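PDB 4GVB: KP6 killer toxin subunit alpha, which is part of a secreted noncovalent heterodimeric toxin lethal to sensitive fungal cells, recognizing cellular receptors before the beta subunit acts. Local coordinates for residues K13-C18 / A48-F53. Residues are numbered along the deposited sequence; the frame is centred on the assembly and turned at random.
Sequences KWECWC and AGHCLF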
loop_
_atom_site.group_PDB
_atom_site.type_symbol
_atom_site.label_atom_id
_atom_site.label_comp_id
_atom_site.label_asym_id
_atom_site.label_seq_id
_atom_site.Cartn_x
_atom_site.Cartn_y
_atom_site.Cartn_z
ATOM N N LYS A 13 6.114 19.633 -11.393
ATOM C CA LYS A 13 4.995 20.543 -11.222
ATOM C C LYS A 13 4.090 20.126 -10.070
ATOM O O LYS A 13 3.380 20.945 -9.500
ATOM C CB LYS A 13 4.205 20.663 -12.525
ATOM C CG LYS A 13 5.078 21.101 -13.690
ATOM C CD LYS A 13 4.269 21.414 -14.939
ATOM C CE LYS A 13 5.168 22.062 -15.991
ATOM N NZ LYS A 13 4.442 23.003 -16.887
ATOM N N TRP A 14 4.132 18.845 -9.730
ATOM C CA TRP A 14 3.277 18.312 -8.683
ATOM C C TRP A 14 4.080 17.425 -7.742
ATOM O O TRP A 14 5.056 16.779 -8.152
ATOM C CB TRP A 14 2.131 17.512 -9.295
ATOM C CG TRP A 14 1.270 18.294 -10.235
ATOM C CD1 TRP A 14 1.236 18.203 -11.601
ATOM C CD2 TRP A 14 0.300 19.274 -9.875
ATOM N NE1 TRP A 14 0.303 19.076 -12.108
ATOM C CE2 TRP A 14 -0.284 19.746 -11.066
ATOM C CE3 TRP A 14 -0.133 19.802 -8.654
ATOM C CZ2 TRP A 14 -1.278 20.721 -11.073
ATOM C CZ3 TRP A 14 -1.119 20.775 -8.662
ATOM C CH2 TRP A 14 -1.681 21.224 -9.864
ATOM N N GLU A 15 3.674 17.408 -6.474
ATOM C CA GLU A 15 4.299 16.570 -5.468
ATOM C C GLU A 15 3.183 15.952 -4.642
ATOM O O GLU A 15 2.549 16.656 -3.860
ATOM C CB GLU A 15 5.180 17.415 -4.573
ATOM C CG GLU A 15 5.685 16.710 -3.335
ATOM C CD GLU A 15 6.592 17.605 -2.546
ATOM O OE1 GLU A 15 6.653 18.806 -2.893
ATOM O OE2 GLU A 15 7.259 17.113 -1.611
ATOM N N CYS A 16 2.934 14.653 -4.821
ATOM C CA CYS A 16 1.728 14.029 -4.262
ATOM C C CYS A 16 2.057 12.835 -3.376
ATOM O O CYS A 16 3.126 12.249 -3.493
ATOM C CB CYS A 16 0.801 13.558 -5.391
ATOM S SG CYS A 16 0.183 14.814 -6.511
ATOM N N TRP A 17 1.129 12.484 -2.486
ATOM C CA TRP A 17 1.302 11.316 -1.626
ATOM C C TRP A 17 -0.021 10.737 -1.140
ATOM O O TRP A 17 -1.037 11.434 -1.058
ATOM C CB TRP A 17 2.215 11.617 -0.428
ATOM C CG TRP A 17 1.732 12.705 0.487
ATOM C CD1 TRP A 17 1.012 12.558 1.649
ATOM C CD2 TRP A 17 1.954 14.114 0.332
ATOM N NE1 TRP A 17 0.761 13.789 2.205
ATOM C CE2 TRP A 17 1.335 14.759 1.422
ATOM C CE3 TRP A 17 2.609 14.889 -0.629
ATOM C CZ2 TRP A 17 1.358 16.143 1.579
ATOM C CZ3 TRP A 17 2.624 16.264 -0.473
ATOM C CH2 TRP A 17 1.999 16.875 0.619
ATOM N N CYS A 18 0.009 9.451 -0.799
ATOM C CA CYS A 18 -1.151 8.791 -0.211
ATOM C C CYS A 18 -1.282 9.165 1.268
ATOM O O CYS A 18 -0.286 9.291 1.961
ATOM C CB CYS A 18 -1.019 7.272 -0.355
ATOM S SG CYS A 18 -0.987 6.698 -2.069
ATOM N N ALA A 48 11.348 12.192 1.597
ATOM C CA ALA A 48 10.073 12.732 2.040
ATOM C C ALA A 48 8.947 11.734 1.799
ATOM O O ALA A 48 7.828 11.936 2.258
ATOM C CB ALA A 48 9.777 14.043 1.349
ATOM N N GLY A 49 9.261 10.662 1.078
ATOM C CA GLY A 49 8.276 9.677 0.678
ATOM C C GLY A 49 7.147 10.252 -0.165
ATOM O O GLY A 49 5.995 9.880 0.036
ATOM N N HIS A 50 7.480 11.150 -1.099
ATOM C CA HIS A 50 6.496 11.792 -1.983
ATOM C C HIS A 50 6.740 11.425 -3.447
ATOM O O HIS A 50 7.847 11.002 -3.808
ATOM C CB HIS A 50 6.529 13.317 -1.835
ATOM C CG HIS A 50 6.154 13.802 -0.474
ATOM N ND1 HIS A 50 6.498 15.053 -0.007
ATOM C CD2 HIS A 50 5.464 13.206 0.528
ATOM C CE1 HIS A 50 6.028 15.208 1.217
ATOM N NE2 HIS A 50 5.397 14.101 1.567
ATOM N N CYS A 51 5.707 11.577 -4.276
ATOM C CA CYS A 51 5.812 11.276 -5.705
ATOM C C CYS A 51 5.688 12.541 -6.537
ATOM O O CYS A 51 4.675 13.235 -6.479
ATOM C CB CYS A 51 4.745 10.275 -6.167
ATOM S SG CYS A 51 5.039 9.577 -7.837
ATOM N N LEU A 52 6.716 12.804 -7.336
ATOM C CA LEU A 52 6.787 14.021 -8.127
ATOM C C LEU A 52 6.637 13.716 -9.613
ATOM O O LEU A 52 7.024 12.648 -10.078
ATOM C CB LEU A 52 8.094 14.770 -7.828
ATOM C CG LEU A 52 8.125 15.445 -6.454
ATOM C CD1 LEU A 52 8.320 14.431 -5.357
ATOM C CD2 LEU A 52 9.224 16.512 -6.367
ATOM N N PHE A 53 6.031 14.647 -10.342
ATOM C CA PHE A 53 5.947 14.560 -11.784
ATOM C C PHE A 53 5.686 15.919 -12.450
ATOM O O PHE A 53 5.160 16.864 -11.831
ATOM C CB PHE A 53 4.921 13.502 -12.265
ATOM C CG PHE A 53 3.728 13.339 -11.360
ATOM C CD1 PHE A 53 2.688 14.266 -11.370
ATOM C CD2 PHE A 53 3.641 12.247 -10.498
ATOM C CE1 PHE A 53 1.590 14.113 -10.520
ATOM C CE2 PHE A 53 2.540 12.081 -9.648
ATOM C CZ PHE A 53 1.523 13.018 -9.654
#
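His50 lies flat against the indole of Trp17, an offset stack with centroids 4.1 Å apart and planes only 19° from parallel. Trp17 CE3 sits over the centre of the imidazole, while His50 NE2 falls toward the rim of the six-membered ring. The opposite imidazole face meets Ala48 O, 3.1 Å above its plane. At the ring edge, His50 ND1 donates to Glu15 OE2 at 2.7 Å, approaching on the anti side of a carboxylate turned 61° to the imidazole. Glu15 CG is anti to the backbone N (chi1 169°), and the chain runs extended from there; its CB meets Leu52 CG.

The strands carrying these groups, 14-18 and 50-53, are neighbours inside the antiparallel sheet, flanked by 71-76 and 43-45. Cys16 and Cys51 form a hydrogen-bonded pair: Cys16 N to Cys51 O and Cys51 N to Cys16 O are both 2.8 Å. On their face, which helix 58-67 covers through Phe61, packing is close: Phe53 sets CE1 3.7 Å from Trp14 CB and CZ 3.9 Å from Cys16 SG, an oblique sulfur-aromatic contact. Disulfides Cys16-Cys74 and Cys51-Cys35 tie both strands to other parts of the chain.

Toward Lys13 the pairing is looser. A classic beta bulge puts Lys13 N and Trp14 N on the single acceptor Phe53 O, and the exposed lysine chain leads away from strand 50-53.

With Glu26 OE1 bonded to NE2, both imidazole nitrogens face carboxylates; the two bonds fix the rotation of the ring against Trp17, and the two carboxylates would be expected to favour a protonated, positively charged His50.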